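Long-range contacts in klebicin C activity (Klebsiella pneumoniae, PDB 7NNA), which probably binds TolC, the outer-membrane antibiotic efflux channel, through this domain so that the bacteriocin toxin can be imported into a target cell: residues S13-Q18 with E170-E175; K69-R74 with K107-A112; P83-L88 with A97-F102. One frame throughout, in Å; residues are numbered along the deposited sequence. Where two conformers were deposited one is given.

Contact 1: residues S13-Q18 with E170-E175; sequences SLTRLQ and EKAEAE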
loop_
_atom_site.group_PDB
_atom_site.type_symbol
_atom_site.label_atom_id
_atom_site.label_comp_id
_atom_site.label_asym_id
_atom_site.label_seq_id
_atom_site.Cartn_x
_atom_site.Cartn_y
_atom_site.Cartn_z
ATOM N N SER A 13 -16.838 40.064 8.835
ATOM C CA SER A 13 -17.113 39.772 10.242
ATOM C C SER A 13 -16.143 38.698 10.740
ATOM O O SER A 13 -15.660 37.883 9.929
ATOM C CB SER A 13 -18.543 39.260 10.401
ATOM O OG SER A 13 -18.748 37.991 9.782
ATOM N N LEU A 14 -15.872 38.662 12.072
ATOM C CA LEU A 14 -14.949 37.666 12.593
ATOM C C LEU A 14 -15.481 36.234 12.335
ATOM O O LEU A 14 -14.692 35.346 11.985
ATOM C CB LEU A 14 -14.680 37.917 14.098
ATOM C CG LEU A 14 -13.817 36.852 14.783
ATOM C CD1 LEU A 14 -12.397 36.792 14.160
ATOM C CD2 LEU A 14 -13.749 37.076 16.305
ATOM N N THR A 15 -16.828 36.024 12.439
ATOM C CA THR A 15 -17.359 34.672 12.191
ATOM C C THR A 15 -17.170 34.281 10.754
ATOM O O THR A 15 -16.871 33.097 10.481
ATOM C CB THR A 15 -18.822 34.523 12.601
ATOM O OG1 THR A 15 -19.552 35.604 12.008
ATOM C CG2 THR A 15 -19.018 34.548 14.096
ATOM N N ARG A 16 -17.314 35.240 9.805
ATOM C CA ARG A 16 -17.076 34.861 8.392
ATOM C C ARG A 16 -15.608 34.576 8.176
ATOM O O ARG A 16 -15.282 33.658 7.403
ATOM C CB ARG A 16 -17.510 35.952 7.399
ATOM C CG ARG A 16 -18.947 35.872 6.965
ATOM C CD ARG A 16 -19.343 34.608 6.201
ATOM N NE ARG A 16 -20.807 34.615 6.163
ATOM C CZ ARG A 16 -21.586 33.609 5.805
ATOM N NH1 ARG A 16 -21.061 32.478 5.382
ATOM N NH2 ARG A 16 -22.902 33.733 5.861
ATOM N N LEU A 17 -14.711 35.379 8.779
ATOM C CA LEU A 17 -13.271 35.111 8.628
ATOM C C LEU A 17 -12.873 33.765 9.202
ATOM O O LEU A 17 -12.026 33.060 8.610
ATOM C CB LEU A 17 -12.426 36.256 9.187
ATOM C CG LEU A 17 -12.632 37.558 8.396
ATOM C CD1 LEU A 17 -12.037 38.780 9.134
ATOM C CD2 LEU A 17 -12.113 37.424 7.013
ATOM N N GLN A 18 -13.469 33.373 10.361
ATOM C CA GLN A 18 -13.236 32.065 10.986
ATOM C C GLN A 18 -13.777 30.944 10.077
ATOM O O GLN A 18 -13.139 29.912 9.951
ATOM C CB GLN A 18 -13.915 31.984 12.379
ATOM C CG GLN A 18 -13.312 32.955 13.395
ATOM C CD GLN A 18 -12.648 32.259 14.573
ATOM O OE1 GLN A 18 -11.637 31.587 14.423
ATOM N NE2 GLN A 18 -13.191 32.425 15.788
ATOM N N GLU A 170 -23.679 32.367 9.545
ATOM C CA GLU A 170 -25.049 32.635 9.067
ATOM C C GLU A 170 -25.964 33.099 10.204
ATOM O O GLU A 170 -26.779 34.032 10.024
ATOM C CB GLU A 170 -25.602 31.351 8.415
ATOM C CG GLU A 170 -24.877 31.002 7.125
ATOM C CD GLU A 170 -25.223 29.632 6.551
ATOM O OE1 GLU A 170 -26.226 29.030 7.005
ATOM O OE2 GLU A 170 -24.516 29.174 5.622
ATOM N N LYS A 171 -25.808 32.492 11.385
ATOM C CA LYS A 171 -26.592 32.825 12.575
ATOM C C LYS A 171 -26.252 34.206 13.077
ATOM O O LYS A 171 -27.161 34.940 13.493
ATOM C CB LYS A 171 -26.324 31.788 13.692
ATOM C CG LYS A 171 -27.237 31.923 14.921
ATOM C CD LYS A 171 -27.139 30.628 15.756
ATOM C CE LYS A 171 -27.414 30.796 17.238
ATOM N NZ LYS A 171 -27.667 29.479 17.877
ATOM N N ALA A 172 -24.969 34.597 13.026
ATOM C CA ALA A 172 -24.558 35.936 13.471
ATOM C C ALA A 172 -25.160 36.999 12.563
ATOM O O ALA A 172 -25.577 38.057 13.039
ATOM C CB ALA A 172 -23.028 36.059 13.486
ATOM N N GLU A 173 -25.224 36.726 11.258
ATOM C CA GLU A 173 -25.839 37.664 10.312
ATOM C C GLU A 173 -27.366 37.679 10.489
ATOM O O GLU A 173 -27.956 38.753 10.517
ATOM C CB GLU A 173 -25.470 37.272 8.878
ATOM C CG GLU A 173 -24.057 37.655 8.523
ATOM C CD GLU A 173 -23.454 36.825 7.396
ATOM O OE1 GLU A 173 -24.228 36.275 6.577
ATOM O OE2 GLU A 173 -22.204 36.733 7.329
ATOM N N ALA A 174 -28.007 36.519 10.709
ATOM C CA ALA A 174 -29.480 36.510 10.943
ATOM C C ALA A 174 -29.815 37.292 12.232
ATOM O O ALA A 174 -30.770 38.103 12.273
ATOM C CB ALA A 174 -29.985 35.072 11.040
ATOM N N GLU A 175 -29.005 37.098 13.271
ATOM C CA GLU A 175 -29.188 37.805 14.531
ATOM C C GLU A 175 -28.899 39.313 14.421
ATOM O O GLU A 175 -29.567 40.113 15.093
ATOM C CB GLU A 175 -28.369 37.142 15.652
ATOM C CG GLU A 175 -28.948 35.792 16.058
ATOM C CD GLU A 175 -28.130 34.991 17.058
ATOM O OE1 GLU A 175 -28.570 33.874 17.429
ATOM O OE2 GLU A 175 -27.049 35.481 17.471
HETATM O O HOH W 1 -21.247 36.788 9.880
HETATM O O HOH W 2 -23.214 30.649 4.135
#

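Contact 2: residues K69-R74 with K107-A112; sequences KDVVDR and KAIEEA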
loop_
_atom_site.group_PDB
_atom_site.type_symbol
_atom_site.label_atom_id
_atom_site.label_comp_id
_atom_site.label_asym_id
_atom_site.label_seq_id
_atom_site.Cartn_x
_atom_site.Cartn_y
_atom_site.Cartn_z
ATOM N N LYS A 69 17.744 -33.024 -9.782
ATOM C CA LYS A 69 17.282 -34.384 -9.531
ATOM C C LYS A 69 17.598 -35.289 -10.778
ATOM O O LYS A 69 18.130 -36.405 -10.631
ATOM C CB LYS A 69 15.761 -34.325 -9.243
ATOM C CG LYS A 69 15.131 -35.625 -8.758
ATOM C CD LYS A 69 13.591 -35.613 -8.987
ATOM C CE LYS A 69 13.120 -36.859 -9.741
ATOM N NZ LYS A 69 14.174 -37.366 -10.683
ATOM N N ASP A 70 17.334 -34.763 -12.003
ATOM C CA ASP A 70 17.635 -35.520 -13.240
ATOM C C ASP A 70 19.160 -35.814 -13.450
ATOM O O ASP A 70 19.544 -36.859 -13.990
ATOM C CB ASP A 70 17.131 -34.726 -14.436
ATOM C CG ASP A 70 15.637 -34.560 -14.471
ATOM O OD1 ASP A 70 14.922 -35.404 -13.859
ATOM O OD2 ASP A 70 15.177 -33.596 -15.095
ATOM N N VAL A 71 20.027 -34.860 -13.068
ATOM C CA VAL A 71 21.476 -35.048 -13.176
ATOM C C VAL A 71 21.924 -36.047 -12.108
ATOM O O VAL A 71 22.772 -36.942 -12.384
ATOM C CB VAL A 71 22.267 -33.708 -13.095
ATOM C CG1 VAL A 71 23.769 -33.977 -13.162
ATOM C CG2 VAL A 71 21.851 -32.775 -14.230
ATOM N N VAL A 72 21.345 -35.955 -10.885
ATOM C CA VAL A 72 21.653 -36.980 -9.868
ATOM C C VAL A 72 21.265 -38.427 -10.400
ATOM O O VAL A 72 22.029 -39.361 -10.219
ATOM C CB VAL A 72 20.996 -36.654 -8.501
ATOM C CG1 VAL A 72 21.157 -37.825 -7.551
ATOM C CG2 VAL A 72 21.615 -35.383 -7.879
ATOM N N ASP A 73 20.101 -38.587 -11.040
ATOM C CA ASP A 73 19.714 -39.899 -11.616
ATOM C C ASP A 73 20.678 -40.347 -12.730
ATOM O O ASP A 73 20.926 -41.544 -12.887
ATOM C CB ASP A 73 18.297 -39.854 -12.199
ATOM C CG ASP A 73 17.169 -39.840 -11.184
ATOM O OD1 ASP A 73 17.412 -40.221 -10.002
ATOM O OD2 ASP A 73 16.042 -39.477 -11.571
ATOM N N ARG A 74 21.230 -39.404 -13.493
ATOM C CA ARG A 74 22.238 -39.741 -14.529
ATOM C C ARG A 74 23.499 -40.316 -13.836
ATOM O O ARG A 74 24.076 -41.289 -14.304
ATOM C CB ARG A 74 22.612 -38.455 -15.266
ATOM C CG ARG A 74 23.580 -38.576 -16.420
ATOM C CD ARG A 74 23.887 -37.195 -17.068
ATOM N NE ARG A 74 22.696 -36.357 -17.284
ATOM C CZ ARG A 74 22.736 -35.042 -17.516
ATOM N NH1 ARG A 74 21.610 -34.353 -17.670
ATOM N NH2 ARG A 74 23.896 -34.407 -17.573
ATOM N N LYS A 107 33.303 -38.266 -13.211
ATOM C CA LYS A 107 33.814 -36.929 -12.952
ATOM C C LYS A 107 33.042 -35.895 -13.781
ATOM O O LYS A 107 32.786 -34.756 -13.289
ATOM C CB LYS A 107 35.312 -36.836 -13.378
ATOM C CG LYS A 107 36.265 -37.522 -12.410
ATOM C CD LYS A 107 36.749 -36.608 -11.262
ATOM C CE LYS A 107 37.554 -37.305 -10.174
ATOM N NZ LYS A 107 37.958 -36.368 -9.061
ATOM N N ALA A 108 32.710 -36.254 -15.052
ATOM C CA ALA A 108 31.962 -35.335 -15.935
ATOM C C ALA A 108 30.536 -35.136 -15.438
ATOM O O ALA A 108 29.988 -34.002 -15.501
ATOM C CB ALA A 108 31.949 -35.837 -17.364
ATOM N N ILE A 109 29.891 -36.231 -14.992
ATOM C CA ILE A 109 28.535 -36.097 -14.447
ATOM C C ILE A 109 28.557 -35.283 -13.173
ATOM O O ILE A 109 27.666 -34.433 -12.978
ATOM C CB ILE A 109 27.796 -37.438 -14.316
ATOM C CG1 ILE A 109 27.590 -38.003 -15.735
ATOM C CG2 ILE A 109 26.429 -37.301 -13.584
ATOM C CD1 ILE A 109 27.147 -39.501 -15.696
ATOM N N GLU A 110 29.584 -35.465 -12.357
ATOM C CA GLU A 110 29.707 -34.674 -11.136
ATOM C C GLU A 110 29.874 -33.155 -11.465
ATOM O O GLU A 110 29.242 -32.326 -10.809
ATOM C CB GLU A 110 30.787 -35.250 -10.210
ATOM C CG GLU A 110 31.069 -34.369 -9.006
ATOM C CD GLU A 110 29.875 -34.173 -8.070
ATOM O OE1 GLU A 110 28.894 -34.948 -8.143
ATOM O OE2 GLU A 110 29.933 -33.237 -7.250
ATOM N N GLU A 111 30.632 -32.790 -12.526
ATOM C CA GLU A 111 30.716 -31.359 -12.903
ATOM C C GLU A 111 29.371 -30.803 -13.287
ATOM O O GLU A 111 29.016 -29.698 -12.875
ATOM C CB GLU A 111 31.719 -31.151 -14.050
ATOM C CG GLU A 111 33.138 -31.421 -13.586
ATOM C CD GLU A 111 33.746 -30.420 -12.604
ATOM O OE1 GLU A 111 34.695 -30.808 -11.882
ATOM O OE2 GLU A 111 33.294 -29.254 -12.555
ATOM N N ALA A 112 28.590 -31.559 -14.035
ATOM C CA ALA A 112 27.246 -31.128 -14.433
ATOM C C ALA A 112 26.304 -31.056 -13.213
ATOM O O ALA A 112 25.381 -30.227 -13.155
ATOM C CB ALA A 112 26.685 -32.108 -15.461
#

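Contact 3: residues P83-L88 with A97-F102; sequences PTVIDL and AAMAEF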
loop_
_atom_site.group_PDB
_atom_site.type_symbol
_atom_site.label_atom_id
_atom_site.label_comp_id
_atom_site.label_asym_id
_atom_site.label_seq_id
_atom_site.Cartn_x
_atom_site.Cartn_y
_atom_site.Cartn_z
ATOM N N PRO A 83 33.367 -50.872 -13.386
ATOM C CA PRO A 83 34.018 -52.184 -13.614
ATOM C C PRO A 83 34.720 -52.736 -12.374
ATOM O O PRO A 83 34.998 -51.998 -11.440
ATOM C CB PRO A 83 35.074 -51.887 -14.717
ATOM C CG PRO A 83 35.399 -50.447 -14.526
ATOM C CD PRO A 83 34.176 -49.752 -13.897
ATOM N N THR A 84 35.089 -54.037 -12.407
ATOM C CA THR A 84 35.812 -54.673 -11.308
ATOM C C THR A 84 37.271 -54.749 -11.665
ATOM O O THR A 84 37.616 -55.332 -12.690
ATOM C CB THR A 84 35.238 -56.089 -11.089
ATOM O OG1 THR A 84 33.987 -55.884 -10.422
ATOM C CG2 THR A 84 36.143 -56.987 -10.239
ATOM N N VAL A 85 38.128 -54.157 -10.816
ATOM C CA VAL A 85 39.599 -54.153 -10.952
ATOM C C VAL A 85 40.140 -54.431 -9.542
ATOM O O VAL A 85 40.272 -53.506 -8.714
ATOM C CB VAL A 85 40.149 -52.812 -11.495
ATOM C CG1 VAL A 85 41.673 -52.855 -11.545
ATOM C CG2 VAL A 85 39.562 -52.487 -12.869
ATOM N N ILE A 86 40.360 -55.712 -9.244
ATOM C CA ILE A 86 40.760 -56.112 -7.905
ATOM C C ILE A 86 42.255 -56.493 -7.825
ATOM O O ILE A 86 42.890 -56.151 -6.827
ATOM C CB ILE A 86 39.804 -57.200 -7.313
ATOM C CG1 ILE A 86 39.524 -58.333 -8.328
ATOM C CG2 ILE A 86 38.479 -56.521 -6.891
ATOM C CD1 ILE A 86 39.137 -59.872 -7.697
ATOM N N ASP A 87 42.828 -57.110 -8.867
ATOM C CA ASP A 87 44.265 -57.411 -8.880
ATOM C C ASP A 87 44.954 -56.184 -9.478
ATOM O O ASP A 87 45.197 -56.141 -10.687
ATOM C CB ASP A 87 44.567 -58.671 -9.728
ATOM C CG ASP A 87 46.027 -59.111 -9.742
ATOM O OD1 ASP A 87 46.906 -58.280 -9.407
ATOM O OD2 ASP A 87 46.291 -60.295 -10.091
ATOM N N LEU A 88 45.224 -55.169 -8.634
ATOM C CA LEU A 88 45.825 -53.882 -9.040
ATOM C C LEU A 88 47.260 -53.981 -9.563
ATOM O O LEU A 88 47.679 -53.154 -10.370
ATOM C CB LEU A 88 45.801 -52.918 -7.869
ATOM C CG LEU A 88 44.446 -52.707 -7.254
ATOM C CD1 LEU A 88 44.584 -52.108 -5.901
ATOM C CD2 LEU A 88 43.569 -51.891 -8.158
ATOM N N ALA A 97 41.575 -49.434 -19.260
ATOM C CA ALA A 97 40.772 -48.516 -20.090
ATOM C C ALA A 97 39.343 -48.489 -19.548
ATOM O O ALA A 97 38.752 -47.426 -19.504
ATOM C CB ALA A 97 40.748 -48.983 -21.534
ATOM N N ALA A 98 38.798 -49.635 -19.107
ATOM C CA ALA A 98 37.430 -49.651 -18.562
ATOM C C ALA A 98 37.314 -48.775 -17.328
ATOM O O ALA A 98 36.319 -48.038 -17.171
ATOM C CB ALA A 98 36.998 -51.092 -18.243
HETATM N N MSE A 99 38.301 -48.862 -16.431
HETATM C CA MSE A 99 38.233 -48.068 -15.213
HETATM C C MSE A 99 38.440 -46.601 -15.521
HETATM O O MSE A 99 37.668 -45.737 -15.056
HETATM C CB MSE A 99 39.268 -48.550 -14.171
HETATM C CG MSE A 99 39.140 -47.779 -12.866
HETATM SE SE MSE A 99 37.399 -47.944 -12.009
HETATM C CE MSE A 99 37.703 -49.570 -11.175
ATOM N N ALA A 100 39.441 -46.294 -16.368
ATOM C CA ALA A 100 39.730 -44.886 -16.681
ATOM C C ALA A 100 38.503 -44.193 -17.326
ATOM O O ALA A 100 38.152 -43.038 -16.985
ATOM C CB ALA A 100 40.975 -44.793 -17.595
ATOM N N GLU A 101 37.832 -44.918 -18.263
ATOM C CA GLU A 101 36.636 -44.366 -18.893
ATOM C C GLU A 101 35.473 -44.207 -17.915
ATOM O O GLU A 101 34.728 -43.206 -17.979
ATOM C CB GLU A 101 36.206 -45.278 -20.064
ATOM C CG GLU A 101 37.149 -45.154 -21.257
ATOM C CD GLU A 101 36.908 -46.160 -22.374
ATOM O OE1 GLU A 101 35.807 -46.760 -22.412
ATOM O OE2 GLU A 101 37.823 -46.344 -23.211
ATOM N N PHE A 102 35.295 -45.165 -16.983
ATOM C CA PHE A 102 34.243 -45.032 -15.971
ATOM C C PHE A 102 34.529 -43.783 -15.087
ATOM O O PHE A 102 33.606 -42.999 -14.783
ATOM C CB PHE A 102 34.172 -46.316 -15.072
ATOM C CG PHE A 102 33.300 -46.072 -13.853
ATOM C CD1 PHE A 102 31.914 -46.097 -13.957
ATOM C CD2 PHE A 102 33.868 -45.806 -12.608
ATOM C CE1 PHE A 102 31.111 -45.801 -12.843
ATOM C CE2 PHE A 102 33.066 -45.528 -11.509
ATOM C CZ PHE A 102 31.697 -45.468 -11.653
#

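Contact 1: residues S13-Q18 with E170-E175
E173 OE2 is the best-held polar atom here, gripped by two hydrogen bonds: R16 NE donates to it over 2.8 Å, and water 1 donates from 2.7 Å. The site lies at the open end of a long antiparallel helical hairpin, where helix 14-79 begins beside a late turn of helix 93-197; the local axes pass 9.7 Å apart at 163°. R16 takes the carboxylate side-on with NE and NH2, one nitrogen to each oxygen, in a two-bond salt bridge. The NE bond uses the syn lone pair of OE2. The other, from R16 NH2 to E173 OE1 at 3.0 Å, is nearly straight (173°), yet its nitrogen sits above the carboxylate plane, because the two flat groups are twisted 34° apart. Both acceptors stay close to the guanidinium plane. R16 reaches across through a bend at chi2 and crosses the extended E173 chain at about a right angle. S13 is the N-cap of helix 14-79: its OG accepts from R16 N (3.1 Å) and also bonds to water 1. That water bonds to T15 OG1 as well, so the cap and the salt bridge share one solvent molecule. Positive charge and a helix N-terminus nearby would be expected to keep E173 ionised. The A172 methyl lies against the T15 hydroxyl, A172 CB 3.8 Å from T15 OG1. R16 NH1 is tied by water 2 to E170 OE2, which also pairs with R166; the link runs 3.1 Å from R16 NH1 to that water.

Contact 2: residues K69-R74 with K107-A112
V71 and I109 face each other across two antiparallel helices, with R74 and A112 flanking them, in van der Waals packing that is mostly aliphatic but also takes in backbone atoms and the tip of an arginine. V71 packs through its CG1 methyl, and R74 contributes at least as much surface. Anti to the backbone N (chi1 178°), V71 CG1 is set against the backbone at A112, 3.9 Å from A112 C and 4.2 Å from A112 CB. V71 CG1 also stands 4.3 Å from I109 CG2. That same I109 branch rests against the opposing backbone, its CG2 lying 3.9 Å from V71 O. The longer branch of I109 turns instead to R74: I109 CD1 meets R74 CG at 3.8 Å, and the two chains cross obliquely, so the aliphatic stem of the arginine becomes part of the apolar seam. R74 leaves the backbone extended, then bends at chi3 (-45°), which brings R74 NH2 back to lie 4.2 Å from A112 CB. Around this shell the same helices add further cover: I109 also touches A75 and N78, and V71 also touches R113. K69 NZ reaches D73 OD2 in a salt bridge whose hydrogen bond is weak, with a longer ionic pairing to D70, whose OD1 is also bonded to Q66. E110 pairs with R113 and K114 on its own helix. Contact residues three apart on each helix (V71 and R74, I109 and A112), near-antiparallel axes 9.4 Å apart, and K69, D73 and E110 kept out of the seam are consistent with a two-stranded antiparallel coiled-coil hairpin.

Contact 3: residues P83-L88 with A97-F102
The P83 ring lies over one flank of helix 93-197, and its carbons spread over A98, M99 and F102. P83 CB faces the methyl of A98, 4.1 Å from A98 CB. P83 CG settles on the helix backbone, 3.7 Å from A98 O, with the CA of M99 close by. P83 CD points one turn further along, to the root of the F102 side chain, and touches F102 CB at 3.6 Å. P83 and F102 cross obliquely, with P83 CD nearest the CB and CG end of the side chain. M99, present as selenomethionine, curls against the proline. Its CG is anti to the backbone N (chi1 -176°), but bends at chi2 (60°) and chi3 (82°) fold the chain back toward the loop. The fold brings M99 SE to 4.1 Å from P83 CG and carries the terminal methyl to the loop backbone, where M99 CE is 3.6 Å from P83 O. The same methyl also packs against V85, whose CG2 stands 3.9 Å from M99 CE as the two side chains cross obliquely. M99 is thus held between P83 and V85, which lie on one side of the extended loop, while the T84 side chain between them starts out away from the helix. Further on, D87 centres an inverse gamma turn and its OD1 accepts from H90 N, although D87 and L88 are poorly ordered. F102 also touches N78 and N79 at the end of helix 14-79 and T81 and R82 after it, so 83-88, in the connection between helices 14-79 and 93-197, lies over the early turns of the second helix.

Overall arrangement
The chain is essentially one long hairpin of two helices, 14-79 and 93-197, and the three contacts mark its loop end and the start of its first helix. Contact 1 closes the widest loop of sequence; contact 2 is nested inside it, and contact 3 inside contact 2. Contacts 1 and 2 both join the two helices, but their centres lie about 88 Å apart on opposite sides of the chain's centre. Contact 3, which packs the connecting loop on helix 93-197, has its centre about 21 Å from that of contact 2 and about 108 Å from that of contact 1. The result is a slender rod, a shape consistent with engaging the elongated TolC channel.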